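Local coordinates for protein sugar isomerase (Sinorhizobium meliloti, PDB 3QC0) that is a zinc-binding TIM-barrel protein of the xylose isomerase-like family and probably isomerises sugars, although its substrate is not established, at residues I191-A194 / G195-A199. Residues are numbered along the deposited sequence; the frame is centred on the assembly and turned at random.
Sequences IARA and GKMKA
R193 and M197, a selenomethionine, lie one helical turn apart with their side chains side by side and pointing the same way. The selenium SE of M197 rests 3.9 Å from NE of R193 and 4.0 Å from its CG, approaching the guanidinium obliquely. R193 holds CG anti to its own backbone nitrogen (chi1 -179°) and runs extended to NE. Its charged end reaches helix 158-168, where D163 and E166 form salt bridges with NH2, while Q190 OE1 and G159 O bond NH1 and so help fix the guanidinium. M197 instead bends at its last torsion (chi3 52°); methionine's long, flexible, apolar chain suits a place along R193 where it also touches C165 and E166. Backbone bonds of the alpha-helical i to i+4 kind carry the turn onward, the last from M197 N to R193 O at 3.0 Å. The helix then closes with a Schellman motif, in which K198 N bonds back to G195 O at 3.0 Å. A199 N reaches A194 O at 2.9 Å, nearly straight at 173°. Glycine commonly takes the positive-phi position; here lysine adopts this left-handed conformation, its side chain starting away from 191-194. In this eight-stranded parallel barrel the motif leads helix 187-196 through a short turn into strand 200-205, A199 already pairing through its backbone with V174. Alanine fits at A194 and A199, both buried, because a lone methyl packs closely, A194 against L162 and A199 with CB 3.7 Å from A194 O. Exposed K196 stretches out, its CG 3.5 Å from A192 O, and its ammonium hydrogen-bonds a tetraethylene glycol probably left from crystallisation.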
loop_
_atom_site.group_PDB
_atom_site.type_symbol
_atom_site.label_atom_id
_atom_site.label_comp_id
_atom_site.label_asym_id
_atom_site.label_seq_id
_atom_site.Cartn_x
_atom_site.Cartn_y
_atom_site.Cartn_z
ATOM N N ILE A 191 7.049 9.926 -12.348
ATOM C CA ILE A 191 6.827 11.383 -12.407
ATOM C C ILE A 191 7.404 11.941 -13.707
ATOM O O ILE A 191 6.752 12.751 -14.389
ATOM C CB ILE A 191 7.407 12.104 -11.207
ATOM C CG1 ILE A 191 6.615 11.762 -9.936
ATOM C CG2 ILE A 191 7.369 13.639 -11.372
ATOM C CD1 ILE A 191 7.240 12.308 -8.627
ATOM N N ALA A 192 8.620 11.539 -14.049
ATOM C CA ALA A 192 9.260 11.986 -15.300
ATOM C C ALA A 192 8.433 11.569 -16.495
ATOM O O ALA A 192 8.218 12.364 -17.416
ATOM C CB ALA A 192 10.681 11.445 -15.391
ATOM N N ARG A 193 7.926 10.338 -16.483
ATOM C CA ARG A 193 7.039 9.812 -17.523
ATOM C C ARG A 193 5.757 10.638 -17.656
ATOM O O ARG A 193 5.369 11.012 -18.786
ATOM C CB ARG A 193 6.681 8.355 -17.251
ATOM C CG ARG A 193 5.791 7.710 -18.289
ATOM C CD ARG A 193 5.448 6.314 -17.866
ATOM N NE ARG A 193 4.403 5.744 -18.658
ATOM C CZ ARG A 193 3.504 4.855 -18.266
ATOM N NH1 ARG A 193 3.541 4.352 -17.033
ATOM N NH2 ARG A 193 2.605 4.425 -19.134
ATOM N N ALA A 194 5.132 10.967 -16.525
ATOM C CA ALA A 194 3.925 11.791 -16.493
ATOM C C ALA A 194 4.186 13.137 -17.173
ATOM O O ALA A 194 3.318 13.663 -17.895
ATOM C CB ALA A 194 3.451 12.020 -15.059
ATOM N N GLY A 195 5.358 13.701 -16.897
ATOM C CA GLY A 195 5.727 14.996 -17.468
ATOM C C GLY A 195 5.866 14.890 -18.971
ATOM O O GLY A 195 5.401 15.787 -19.716
ATOM N N LYS A 196 6.519 13.840 -19.454
ATOM C CA LYS A 196 6.659 13.633 -20.913
ATOM C C LYS A 196 5.317 13.462 -21.628
ATOM O O LYS A 196 5.139 13.875 -22.783
ATOM C CB LYS A 196 7.523 12.413 -21.247
ATOM C CG LYS A 196 8.986 12.517 -20.809
ATOM C CD LYS A 196 9.663 11.155 -21.068
ATOM C CE LYS A 196 11.016 11.006 -20.426
ATOM N NZ LYS A 196 11.637 9.716 -20.908
HETATM N N MSE A 197 4.378 12.830 -20.952
HETATM C CA MSE A 197 3.006 12.691 -21.415
HETATM C C MSE A 197 2.161 13.966 -21.267
HETATM O O MSE A 197 0.998 13.973 -21.659
HETATM C CB MSE A 197 2.319 11.546 -20.630
HETATM C CG MSE A 197 2.919 10.174 -21.009
HETATM SE SE MSE A 197 2.307 8.711 -19.968
HETATM C CE MSE A 197 0.418 9.122 -20.243
ATOM N N LYS A 198 2.695 14.995 -20.624
ATOM C CA LYS A 198 1.926 16.219 -20.297
ATOM C C LYS A 198 0.654 15.868 -19.511
ATOM O O LYS A 198 -0.404 16.467 -19.706
ATOM C CB LYS A 198 1.660 17.073 -21.577
ATOM C CG LYS A 198 2.969 17.526 -22.172
ATOM C CD LYS A 198 2.827 18.838 -22.990
ATOM C CE LYS A 198 2.093 18.638 -24.259
ATOM N NZ LYS A 198 2.288 19.877 -25.194
ATOM N N ALA A 199 0.779 14.874 -18.619
ATOM C CA ALA A 199 -0.390 14.292 -17.958
ATOM C C ALA A 199 -0.621 14.812 -16.541
ATOM O O ALA A 199 -1.610 14.433 -15.958
ATOM C CB ALA A 199 -0.258 12.721 -17.924
#